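Local coordinates for McyG protein (Microcystis aeruginosa PCC 7806, PDB 4R0M) that probably activates phenylalanine or a related arylalkyl acid as its acyl-adenylate and loads it onto a carrier domain during microcystin synthesis, at residues A[277-282]-A[462-467]; A[307-312]-A[452-457]; A[358-363]-A[422-427]; A[502-507]-A[513-518]. One frame throughout, in Å; residues are numbered along the deposited sequence.

How the contacts relate
Contacts 1 and 2 lie side by side where the two portions of the adenylation enzyme meet: each sets a piece around helices 275-282 and 310-320 against helix 449-457 or the loop that follows it. Contact 2 is buried and rests on hydroxyl groups, whereas contact 1, partly buried, is mainly aliphatic. Contact 3, nested along the chain inside the loop closed by contact 2, shares the adenylate's pocket with it and relies on aromatic edges. Contact 4, farthest from the chain's centre, joins neighbouring pieces of sequence within the C-terminal part; it combines a partly exposed arginine with a buried aliphatic layer that reaches helix 449-457.

Contact 1: residues A[277-282]-A[462-467]; sequences AFSLIN and VKVSYT
V464 points its isopropyl group at one turn of helix 275-282, between S279 and L280. The two methyls are turned differently. CG1 stands anti to the backbone N (chi1 168°), which turns it to the helix, and it lies 3.5 Å from S279 OG and 3.9 Å from S279 CB. CG2 turns aside and meets the same serine more loosely, with 4.0 Å between V464 CG2 and S279 OG. The serine hydroxyl is thus met by a hydrocarbon surface.

L280 approaches from the next position of the helix. The first part of its side chain does not aim at the loop, but the branch end does: L280 CD2 comes to 4.0 Å from V464 CG1. The two side chains run past each other in opposite directions, so the leucine lies alongside the valine. L280 CD2 also comes within 4.1 Å of the valine carbonyl, V464 O.

V464 stands at the second position of a type II beta turn from K463 to Y466, with S465, whose phi is positive, at the third. The backbone N of S465 is hydrogen-bonded to E457 OE2, tying the turn to helix 449-457, and Y466 forms a cation-pi contact with K528. On the other side, F278 and N282 pack the helix on helix 310-320. The arrangement is a turn-to-helix contact, consistent with the interface between the large N-terminal and small C-terminal portions of ANL-family adenylation enzymes.

Contact 2: residues A[307-312]-A[452-457]; sequences QVSVKT and LETTIE. With FA5 (adenosine-5'-[phenylalaninyl-phosphate]), chain C.
T454 projects from helix 449-457 toward S309, the N-cap residue of helix 310-320, in a buried contact consistent with the interface between the large and small portions of the ANL fold. Its CB lies 3.9 Å from S309 OG, and there the side chain divides. The hydroxyl branch, T454 OG1, sits 3.3 Å from S309 OG in a weak hydrogen bond that is not settled, because the serine proton has another acceptor within reach. T454 OG1 has a stronger partner in its own helix, the carbonyl oxygen of H450. Its torsion (chi1 -53°) places OG1 beside the backbone N and sends the methyl, CG2, the other way, anti to that nitrogen. This methyl meets two oxygens, S309 OG and T312 OG1, each at 3.6 Å.

T312 crosses T454 at a slant from the first turn of helix 310-320, and T454 CG2 rests against the hydroxyls of S309 and T312. The residues leading into that helix border the adenylate: Q307 N approaches the adenine carbon C2 of the ligand to 3.3 Å, and Q307 NE2 is hydrogen-bonded to the backbone O of I432. The backbone N of S309 is held by N275 OD1. The serine side chain also binds within its own segment, where S309 OG and T312 OG1 share a 3.0 Å hydrogen bond in which either oxygen could be the donor.

Contact 3: residues A[358-363]-A[422-427]; sequences NSFVSL and LGYLSK. With FA5 (adenosine-5'-[phenylalaninyl-phosphate]), chain C.
Y424 reaches from strand 421-426 to the loop carrying N358 and F360, and its phenol end makes the whole contact. Along the strand, L422 pairs through its backbone with T433 and G434 of strand 429-435, and G423 pairs on the other flank with G388. At Y424 the ring leaves the strand with CG between the backbone N and the carbonyl carbon (chi1 63°), which swings it toward the loop. F360 CD2 lies in the plane of the tyrosine ring, at its edge, 3.8 Å from Y424 CE1. Y424 OH in turn sits near the plane of the phenylalanine ring, also 3.8 Å from F360 CD2; the two rings touch at their edges, their planes about 74° apart. The amide plane of N358, a poorly ordered residue, is inclined 22° to the tyrosine ring, with OD1 3.0 Å from Y424 OH. Beyond the tyrosine, S426 packs on R385 as the strand ends.

Farther along the loop, L363 packs CD1 against the adenine amino group, 3.5 Å from N6 of the bound adenylate. Y424 stacks on F431 of strand 429-435, while in the loop F360 packs on H450 of helix 449-457, and V361 and L363 contact strand 330-336.

Contact 4: residues A[502-507]-A[513-518]; sequences KIRSHV and IAPAYV
R504 reaches from helix 498-511 across to the backbone of residues 515 and 516, where its NH1 makes two hydrogen bonds, both weak. The shorter, 2.7 Å from R504 NH1 to P515 O, is strongly bent, with an N-H...O angle of 126°. The second runs 3.3 Å from R504 NH1 to A516 O and is somewhat straighter, at 138°. One nitrogen thus serves two successive carbonyls, both near the plane of the guanidinium at its edge. The side chain starts extended, with CG anti to the backbone N, and then bends at chi3 (-47°), a turn that brings the head group round to the carbonyls. V518 CG2 lies over one face of the guanidinium.

The aliphatic part of the arginine packs as well: R504 CG is 3.8 Å from P515 CG. The arginine chain crosses the proline ring at a slant, and the same side chain reaches that residue's carbonyl with NH1. One turn on, V507 meets the neighbouring ring carbon, V507 CG1 lying 3.8 Å from P515 CD and 3.5 Å from I513 O. Toward the start of the helix, I503 meets the strand, its CD1 3.9 Å from V518 CG1.

Behind these residues the hydrocarbon layer continues: I503 and V518 pack on F486, P515 on I484, and V507 on L452 and I456 of helix 449-457. Backbone bonds join A516 to L482 and Y517 to I484. The contact therefore lies on the returning half of a beta-alpha-beta crossover, in which helix 498-511 links the parallel neighbouring strands 479-486 and 517-520 and packs against them.

Contact 1: residues A[277-282]-A[462-467]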
# COMPACT_ATOMS: atom_id res chain seq x y z
N ALA A 277 -6.96 2.11 9.01
CA ALA A 277 -6.19 2.70 10.10
C ALA A 277 -6.89 3.93 10.69
O ALA A 277 -6.80 4.18 11.90
CB ALA A 277 -4.79 3.05 9.63
N PHE A 278 -7.59 4.67 9.84
CA PHE A 278 -8.45 5.76 10.28
C PHE A 278 -9.53 5.23 11.23
O PHE A 278 -9.82 5.84 12.26
CB PHE A 278 -9.10 6.47 9.09
CG PHE A 278 -8.18 7.41 8.36
CD1 PHE A 278 -7.11 6.93 7.61
CD2 PHE A 278 -8.40 8.79 8.40
CE1 PHE A 278 -6.27 7.80 6.93
CE2 PHE A 278 -7.56 9.66 7.72
CZ PHE A 278 -6.49 9.17 6.99
N SER A 279 -10.10 4.08 10.86
CA SER A 279 -11.10 3.40 11.69
C SER A 279 -10.51 2.91 13.01
O SER A 279 -11.17 2.98 14.05
CB SER A 279 -11.74 2.25 10.92
OG SER A 279 -12.75 1.62 11.69
N LEU A 280 -9.27 2.41 12.97
CA LEU A 280 -8.56 1.97 14.17
C LEU A 280 -8.39 3.11 15.18
O LEU A 280 -8.42 2.89 16.39
CB LEU A 280 -7.19 1.38 13.83
CG LEU A 280 -7.08 0.03 13.13
CD1 LEU A 280 -5.64 -0.22 12.72
CD2 LEU A 280 -7.59 -1.11 14.01
N ILE A 281 -8.21 4.33 14.66
CA ILE A 281 -8.15 5.53 15.50
C ILE A 281 -9.54 5.83 16.07
O ILE A 281 -9.68 6.12 17.26
CB ILE A 281 -7.59 6.75 14.73
CG1 ILE A 281 -6.12 6.52 14.32
CG2 ILE A 281 -7.77 8.04 15.52
CD1 ILE A 281 -5.13 6.47 15.46
N ASN A 282 -10.56 5.76 15.21
CA ASN A 282 -11.95 5.93 15.62
C ASN A 282 -12.36 4.99 16.76
O ASN A 282 -13.18 5.36 17.60
CB ASN A 282 -12.90 5.77 14.43
CG ASN A 282 -12.71 6.86 13.38
OD1 ASN A 282 -11.97 7.82 13.58
ND2 ASN A 282 -13.39 6.71 12.25
N VAL A 462 -16.48 -7.48 16.32
CA VAL A 462 -15.87 -7.55 14.99
C VAL A 462 -14.58 -6.74 14.99
O VAL A 462 -14.60 -5.52 15.19
CB VAL A 462 -16.83 -7.05 13.89
CG1 VAL A 462 -16.15 -7.06 12.52
CG2 VAL A 462 -18.10 -7.90 13.86
N LYS A 463 -13.45 -7.42 14.77
CA LYS A 463 -12.15 -6.76 14.78
C LYS A 463 -11.91 -5.99 13.49
O LYS A 463 -11.95 -6.56 12.39
CB LYS A 463 -11.02 -7.77 15.03
CG LYS A 463 -9.77 -7.15 15.63
CD LYS A 463 -8.72 -8.20 15.95
CE LYS A 463 -7.44 -7.57 16.49
NZ LYS A 463 -7.62 -6.96 17.84
N VAL A 464 -11.66 -4.70 13.62
CA VAL A 464 -11.46 -3.81 12.50
C VAL A 464 -10.23 -4.15 11.67
O VAL A 464 -9.18 -4.40 12.19
CB VAL A 464 -11.43 -2.36 12.98
CG1 VAL A 464 -10.94 -1.41 11.91
CG2 VAL A 464 -12.79 -1.93 13.45
N SER A 465 -10.41 -4.09 10.36
CA SER A 465 -9.40 -4.37 9.36
C SER A 465 -9.23 -5.82 8.91
O SER A 465 -8.35 -6.13 8.17
CB SER A 465 -8.06 -3.85 9.79
OG SER A 465 -7.48 -4.67 10.75
N TYR A 466 -10.11 -6.70 9.36
CA TYR A 466 -10.13 -8.09 8.96
C TYR A 466 -11.40 -8.52 8.28
O TYR A 466 -11.72 -9.67 8.28
CB TYR A 466 -9.90 -8.98 10.16
CG TYR A 466 -8.61 -8.78 10.85
CD1 TYR A 466 -7.50 -9.42 10.44
CD2 TYR A 466 -8.52 -7.96 11.93
CE1 TYR A 466 -6.31 -9.24 11.06
CE2 TYR A 466 -7.34 -7.78 12.57
CZ TYR A 466 -6.24 -8.44 12.12
OH TYR A 466 -5.06 -8.28 12.74
N THR A 467 -12.17 -7.58 7.76
CA THR A 467 -13.49 -7.85 7.28
C THR A 467 -13.56 -7.75 5.78
O THR A 467 -12.87 -6.98 5.21
CB THR A 467 -14.49 -6.91 7.92
OG1 THR A 467 -14.40 -7.05 9.32
CG2 THR A 467 -15.83 -7.26 7.53

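Contact 2: residues A[307-312]-A[452-457]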
# COMPACT_ATOMS: atom_id res chain seq x y z
N GLN A 307 -10.53 1.64 -0.77
CA GLN A 307 -11.74 2.44 -0.81
C GLN A 307 -11.88 3.28 0.47
O GLN A 307 -11.67 2.77 1.57
CB GLN A 307 -12.97 1.55 -1.03
CG GLN A 307 -14.23 2.31 -1.43
CD GLN A 307 -14.17 2.87 -2.84
OE1 GLN A 307 -13.59 2.27 -3.75
NE2 GLN A 307 -14.80 4.02 -3.03
N VAL A 308 -12.22 4.55 0.29
CA VAL A 308 -12.36 5.49 1.40
C VAL A 308 -13.82 5.53 1.85
O VAL A 308 -14.73 5.72 1.04
CB VAL A 308 -11.87 6.91 1.02
CG1 VAL A 308 -11.92 7.85 2.22
CG2 VAL A 308 -10.46 6.86 0.45
N SER A 309 -14.04 5.36 3.16
CA SER A 309 -15.38 5.37 3.73
C SER A 309 -15.80 6.75 4.23
O SER A 309 -15.14 7.34 5.09
CB SER A 309 -15.48 4.34 4.86
OG SER A 309 -16.70 4.48 5.58
N VAL A 310 -16.90 7.25 3.67
CA VAL A 310 -17.48 8.55 4.04
C VAL A 310 -17.72 8.66 5.54
O VAL A 310 -17.30 9.63 6.17
CB VAL A 310 -18.81 8.81 3.27
CG1 VAL A 310 -19.43 10.14 3.68
CG2 VAL A 310 -18.59 8.76 1.77
N LYS A 311 -18.38 7.65 6.12
CA LYS A 311 -18.73 7.64 7.54
C LYS A 311 -17.52 7.57 8.46
O LYS A 311 -17.53 8.13 9.55
CB LYS A 311 -19.68 6.48 7.86
CG LYS A 311 -21.09 6.65 7.30
CD LYS A 311 -22.09 5.71 7.98
CE LYS A 311 -21.95 4.26 7.51
NZ LYS A 311 -22.38 4.06 6.09
N THR A 312 -16.48 6.86 8.01
CA THR A 312 -15.24 6.70 8.78
C THR A 312 -14.45 8.00 8.82
O THR A 312 -13.97 8.41 9.87
CB THR A 312 -14.39 5.54 8.22
OG1 THR A 312 -15.17 4.34 8.18
CG2 THR A 312 -13.15 5.30 9.08
N LEU A 452 -20.72 -2.05 3.24
CA LEU A 452 -21.05 -3.27 3.96
C LEU A 452 -20.03 -3.55 5.05
O LEU A 452 -20.40 -3.74 6.21
CB LEU A 452 -21.15 -4.46 2.99
CG LEU A 452 -22.31 -4.46 2.00
CD1 LEU A 452 -21.98 -5.28 0.77
CD2 LEU A 452 -23.60 -4.94 2.66
N GLU A 453 -18.75 -3.53 4.67
CA GLU A 453 -17.65 -3.76 5.60
C GLU A 453 -17.62 -2.75 6.75
O GLU A 453 -17.44 -3.13 7.90
CB GLU A 453 -16.31 -3.76 4.86
CG GLU A 453 -16.04 -5.05 4.10
CD GLU A 453 -15.17 -4.85 2.87
OE1 GLU A 453 -14.38 -3.88 2.83
OE2 GLU A 453 -15.27 -5.67 1.94
N THR A 454 -17.82 -1.47 6.43
CA THR A 454 -17.87 -0.42 7.46
C THR A 454 -19.03 -0.68 8.42
O THR A 454 -18.85 -0.60 9.64
CB THR A 454 -18.01 0.99 6.84
OG1 THR A 454 -16.98 1.19 5.87
CG2 THR A 454 -17.90 2.07 7.91
N THR A 455 -20.19 -1.00 7.87
CA THR A 455 -21.39 -1.30 8.65
C THR A 455 -21.15 -2.48 9.60
O THR A 455 -21.52 -2.43 10.77
CB THR A 455 -22.61 -1.58 7.75
OG1 THR A 455 -22.73 -0.52 6.79
CG2 THR A 455 -23.89 -1.66 8.56
N ILE A 456 -20.53 -3.54 9.07
CA ILE A 456 -20.16 -4.71 9.87
C ILE A 456 -19.20 -4.33 10.99
O ILE A 456 -19.35 -4.77 12.13
CB ILE A 456 -19.51 -5.81 8.99
CG1 ILE A 456 -20.51 -6.32 7.95
CG2 ILE A 456 -19.01 -6.97 9.84
CD1 ILE A 456 -19.86 -6.85 6.69
N GLU A 457 -18.21 -3.49 10.67
CA GLU A 457 -17.15 -3.14 11.62
C GLU A 457 -17.59 -2.19 12.74
O GLU A 457 -16.85 -1.99 13.70
CB GLU A 457 -15.92 -2.61 10.88
CG GLU A 457 -15.17 -3.70 10.13
CD GLU A 457 -13.90 -3.22 9.44
OE1 GLU A 457 -13.75 -2.00 9.21
OE2 GLU A 457 -13.04 -4.08 9.13
C FA5 C . -1.41 0.75 -3.50
O FA5 C . -2.15 0.23 -2.67
CA FA5 C . -1.41 2.25 -3.67
N FA5 C . -2.80 2.61 -3.81
CB FA5 C . -0.83 2.98 -2.44
CG FA5 C . -0.89 4.51 -2.38
CD1 FA5 C . -1.72 5.29 -3.19
CD2 FA5 C . -0.08 5.17 -1.45
CE1 FA5 C . -1.72 6.69 -3.08
CE2 FA5 C . -0.08 6.56 -1.33
CZ FA5 C . -0.90 7.33 -2.15
P FA5 C . -1.11 -1.47 -5.03
OP1 FA5 C . -0.89 -2.62 -4.08
OP2 FA5 C . -0.50 -1.55 -6.41
OP3 FA5 C . -0.57 -0.11 -4.33
O5' FA5 C . -2.70 -1.30 -5.18
C5' FA5 C . -3.30 -0.35 -6.06
C4' FA5 C . -4.81 -0.52 -5.99
O4' FA5 C . -5.33 -0.18 -4.70
C3' FA5 C . -5.55 0.38 -6.96
O3' FA5 C . -5.57 -0.16 -8.28
C2' FA5 C . -6.92 0.43 -6.34
O2' FA5 C . -7.69 -0.72 -6.72
C1' FA5 C . -6.65 0.36 -4.85
N9 FA5 C . -6.72 1.73 -4.28
C8 FA5 C . -5.67 2.50 -3.96
N7 FA5 C . -6.06 3.70 -3.46
C5 FA5 C . -7.40 3.71 -3.47
C6 FA5 C . -8.47 4.67 -3.07
N6 FA5 C . -8.16 5.88 -2.56
N1 FA5 C . -9.76 4.29 -3.24
C2 FA5 C . -10.08 3.08 -3.75
N3 FA5 C . -9.17 2.16 -4.12
C4 FA5 C . -7.84 2.41 -4.01

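Contact 3: residues A[358-363]-A[422-427]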
# COMPACT_ATOMS: atom_id res chain seq x y z
N ASN A 358 -22.98 11.16 -1.45
CA ASN A 358 -22.48 10.27 -2.47
C ASN A 358 -22.98 8.84 -2.22
O ASN A 358 -24.15 8.57 -2.42
CB ASN A 358 -21.02 10.47 -2.78
CG ASN A 358 -20.78 11.74 -3.59
OD1 ASN A 358 -20.82 11.73 -4.81
ND2 ASN A 358 -20.53 12.84 -2.90
N SER A 359 -22.12 7.88 -2.02
CA SER A 359 -21.41 7.52 -0.84
C SER A 359 -19.97 7.41 -1.23
O SER A 359 -19.27 6.53 -0.76
CB SER A 359 -21.91 6.16 -0.35
OG SER A 359 -23.27 6.20 0.06
N PHE A 360 -19.54 8.26 -2.14
CA PHE A 360 -18.20 8.21 -2.65
C PHE A 360 -17.43 9.46 -2.32
O PHE A 360 -17.93 10.55 -2.45
CB PHE A 360 -18.23 7.92 -4.14
CG PHE A 360 -18.99 6.68 -4.48
CD1 PHE A 360 -18.60 5.47 -4.00
CD2 PHE A 360 -20.12 6.73 -5.25
CE1 PHE A 360 -19.29 4.32 -4.29
CE2 PHE A 360 -20.82 5.60 -5.53
CZ PHE A 360 -20.40 4.39 -5.05
N VAL A 361 -16.23 9.26 -1.82
CA VAL A 361 -15.32 10.32 -1.52
C VAL A 361 -14.55 10.76 -2.73
O VAL A 361 -14.21 9.96 -3.55
CB VAL A 361 -14.34 9.84 -0.49
CG1 VAL A 361 -13.39 10.93 -0.12
CG2 VAL A 361 -15.10 9.38 0.73
N SER A 362 -14.32 12.05 -2.87
CA SER A 362 -13.49 12.54 -3.95
C SER A 362 -12.05 12.26 -3.68
O SER A 362 -11.56 12.52 -2.60
CB SER A 362 -13.67 14.04 -4.12
OG SER A 362 -12.83 14.56 -5.11
N LEU A 363 -11.37 11.75 -4.68
CA LEU A 363 -9.93 11.49 -4.62
C LEU A 363 -9.15 12.55 -5.40
O LEU A 363 -7.95 12.40 -5.66
CB LEU A 363 -9.62 10.07 -5.11
CG LEU A 363 -10.38 8.91 -4.46
CD1 LEU A 363 -9.91 7.58 -5.03
CD2 LEU A 363 -10.27 8.90 -2.95
N LEU A 422 -12.89 0.84 -11.13
CA LEU A 422 -14.14 1.42 -11.59
C LEU A 422 -14.46 2.72 -10.85
O LEU A 422 -14.21 2.83 -9.65
CB LEU A 422 -15.29 0.43 -11.41
CG LEU A 422 -15.28 -0.86 -12.24
CD1 LEU A 422 -16.15 -1.92 -11.58
CD2 LEU A 422 -15.72 -0.62 -13.67
N GLY A 423 -15.01 3.68 -11.58
CA GLY A 423 -15.42 4.95 -10.99
C GLY A 423 -15.95 5.95 -11.99
O GLY A 423 -16.30 5.60 -13.12
N TYR A 424 -16.02 7.21 -11.57
CA TYR A 424 -16.51 8.30 -12.42
C TYR A 424 -15.77 9.60 -12.15
O TYR A 424 -15.12 9.75 -11.11
CB TYR A 424 -18.02 8.50 -12.24
CG TYR A 424 -18.44 8.92 -10.84
CD1 TYR A 424 -18.74 7.98 -9.86
CD2 TYR A 424 -18.56 10.28 -10.51
CE1 TYR A 424 -19.13 8.36 -8.59
CE2 TYR A 424 -18.95 10.67 -9.24
CZ TYR A 424 -19.24 9.71 -8.28
OH TYR A 424 -19.62 10.09 -7.02
N LEU A 425 -15.87 10.52 -13.09
CA LEU A 425 -15.31 11.86 -12.93
C LEU A 425 -16.43 12.88 -12.75
O LEU A 425 -17.48 12.78 -13.38
CB LEU A 425 -14.44 12.23 -14.13
CG LEU A 425 -13.20 11.36 -14.36
CD1 LEU A 425 -12.57 11.66 -15.70
CD2 LEU A 425 -12.18 11.54 -13.23
N SER A 426 -16.19 13.85 -11.88
CA SER A 426 -17.15 14.92 -11.61
C SER A 426 -16.41 16.22 -11.38
O SER A 426 -15.74 16.39 -10.35
CB SER A 426 -18.03 14.56 -10.40
OG SER A 426 -18.98 15.58 -10.14
N LYS A 427 -16.52 17.13 -12.35
CA LYS A 427 -15.83 18.43 -12.33
C LYS A 427 -14.31 18.27 -12.22
O LYS A 427 -13.63 19.06 -11.57
CB LYS A 427 -16.38 19.33 -11.20
CG LYS A 427 -17.83 19.73 -11.38
CD LYS A 427 -18.37 20.45 -10.15
CE LYS A 427 -19.82 20.87 -10.35
NZ LYS A 427 -20.39 21.51 -9.13
C FA5 C . -1.41 0.75 -3.50
O FA5 C . -2.15 0.23 -2.67
CA FA5 C . -1.41 2.25 -3.67
N FA5 C . -2.80 2.61 -3.81
CB FA5 C . -0.83 2.98 -2.44
CG FA5 C . -0.89 4.51 -2.38
CD1 FA5 C . -1.72 5.29 -3.19
CD2 FA5 C . -0.08 5.17 -1.45
CE1 FA5 C . -1.72 6.69 -3.08
CE2 FA5 C . -0.08 6.56 -1.33
CZ FA5 C . -0.90 7.33 -2.15
P FA5 C . -1.11 -1.47 -5.03
OP1 FA5 C . -0.89 -2.62 -4.08
OP2 FA5 C . -0.50 -1.55 -6.41
OP3 FA5 C . -0.57 -0.11 -4.33
O5' FA5 C . -2.70 -1.30 -5.18
C5' FA5 C . -3.30 -0.35 -6.06
C4' FA5 C . -4.81 -0.52 -5.99
O4' FA5 C . -5.33 -0.18 -4.70
C3' FA5 C . -5.55 0.38 -6.96
O3' FA5 C . -5.57 -0.16 -8.28
C2' FA5 C . -6.92 0.43 -6.34
O2' FA5 C . -7.69 -0.72 -6.72
C1' FA5 C . -6.65 0.36 -4.85
N9 FA5 C . -6.72 1.73 -4.28
C8 FA5 C . -5.67 2.50 -3.96
N7 FA5 C . -6.06 3.70 -3.46
C5 FA5 C . -7.40 3.71 -3.47
C6 FA5 C . -8.47 4.67 -3.07
N6 FA5 C . -8.16 5.88 -2.56
N1 FA5 C . -9.76 4.29 -3.24
C2 FA5 C . -10.08 3.08 -3.75
N3 FA5 C . -9.17 2.16 -4.12
C4 FA5 C . -7.84 2.41 -4.01

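Contact 4: residues A[502-507]-A[513-518]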
# COMPACT_ATOMS: atom_id res chain seq x y z
N LYS A 502 -25.42 -11.57 14.95
CA LYS A 502 -25.45 -10.12 15.08
C LYS A 502 -25.05 -9.40 13.79
O LYS A 502 -25.54 -8.31 13.50
CB LYS A 502 -24.53 -9.69 16.23
CG LYS A 502 -25.02 -8.47 17.00
CD LYS A 502 -24.43 -8.43 18.40
CE LYS A 502 -25.04 -9.49 19.31
NZ LYS A 502 -24.31 -9.63 20.60
N ILE A 503 -24.17 -10.03 13.01
CA ILE A 503 -23.73 -9.49 11.72
C ILE A 503 -24.85 -9.57 10.68
O ILE A 503 -25.16 -8.58 10.01
CB ILE A 503 -22.43 -10.16 11.21
CG1 ILE A 503 -21.24 -9.75 12.07
CG2 ILE A 503 -22.16 -9.79 9.75
CD1 ILE A 503 -20.03 -10.65 11.96
N ARG A 504 -25.46 -10.75 10.55
CA ARG A 504 -26.53 -10.97 9.58
C ARG A 504 -27.70 -10.00 9.74
O ARG A 504 -28.15 -9.41 8.75
CB ARG A 504 -27.04 -12.42 9.65
CG ARG A 504 -27.74 -12.89 8.38
CD ARG A 504 -28.38 -14.26 8.53
NE ARG A 504 -27.50 -15.25 9.17
CZ ARG A 504 -26.56 -15.95 8.54
NH1 ARG A 504 -26.35 -15.79 7.24
NH2 ARG A 504 -25.82 -16.82 9.22
N SER A 505 -28.18 -9.83 10.97
CA SER A 505 -29.31 -8.94 11.24
C SER A 505 -28.98 -7.47 10.98
O SER A 505 -29.75 -6.76 10.33
CB SER A 505 -29.84 -9.14 12.66
OG SER A 505 -28.83 -8.90 13.62
N HIS A 506 -27.82 -7.03 11.48
CA HIS A 506 -27.37 -5.65 11.29
C HIS A 506 -27.23 -5.27 9.83
O HIS A 506 -27.56 -4.15 9.45
CB HIS A 506 -26.06 -5.40 12.03
CG HIS A 506 -25.77 -3.94 12.27
ND1 HIS A 506 -24.85 -3.25 11.56
CD2 HIS A 506 -26.30 -3.03 13.19
CE1 HIS A 506 -24.80 -1.98 12.00
NE2 HIS A 506 -25.69 -1.85 12.99
N VAL A 507 -26.76 -6.22 9.02
CA VAL A 507 -26.64 -6.01 7.56
C VAL A 507 -28.01 -5.93 6.88
O VAL A 507 -28.21 -5.09 5.99
CB VAL A 507 -25.75 -7.08 6.90
CG1 VAL A 507 -25.84 -7.02 5.38
CG2 VAL A 507 -24.30 -6.91 7.33
N ILE A 513 -30.74 -6.53 2.29
CA ILE A 513 -30.27 -7.84 1.85
C ILE A 513 -29.45 -8.49 2.96
O ILE A 513 -28.94 -7.81 3.85
CB ILE A 513 -29.45 -7.77 0.54
CG1 ILE A 513 -28.29 -6.77 0.68
CG2 ILE A 513 -30.35 -7.43 -0.64
CD1 ILE A 513 -27.16 -6.98 -0.31
N ALA A 514 -29.32 -9.81 2.89
CA ALA A 514 -28.65 -10.56 3.94
C ALA A 514 -27.44 -11.35 3.43
O ALA A 514 -27.43 -11.78 2.28
CB ALA A 514 -29.63 -11.50 4.62
N PRO A 515 -26.42 -11.52 4.28
CA PRO A 515 -25.33 -12.43 3.92
C PRO A 515 -25.79 -13.88 3.99
O PRO A 515 -26.42 -14.29 4.97
CB PRO A 515 -24.27 -12.16 5.00
CG PRO A 515 -25.01 -11.56 6.14
CD PRO A 515 -26.14 -10.79 5.53
N ALA A 516 -25.50 -14.65 2.93
CA ALA A 516 -25.80 -16.07 2.91
C ALA A 516 -24.92 -16.82 3.92
O ALA A 516 -25.40 -17.68 4.66
CB ALA A 516 -25.63 -16.64 1.52
N TYR A 517 -23.64 -16.46 3.95
CA TYR A 517 -22.68 -17.05 4.88
C TYR A 517 -21.86 -15.98 5.60
O TYR A 517 -21.46 -14.99 4.99
CB TYR A 517 -21.74 -18.02 4.16
CG TYR A 517 -22.44 -19.12 3.40
CD1 TYR A 517 -22.88 -20.28 4.04
CD2 TYR A 517 -22.65 -19.01 2.02
CE1 TYR A 517 -23.51 -21.29 3.34
CE2 TYR A 517 -23.29 -20.01 1.31
CZ TYR A 517 -23.72 -21.15 1.97
OH TYR A 517 -24.35 -22.15 1.27
N VAL A 518 -21.64 -16.19 6.89
CA VAL A 518 -20.79 -15.31 7.69
C VAL A 518 -19.74 -16.18 8.39
O VAL A 518 -20.05 -16.93 9.31
CB VAL A 518 -21.58 -14.49 8.74
CG1 VAL A 518 -20.66 -13.56 9.51
CG2 VAL A 518 -22.69 -13.69 8.07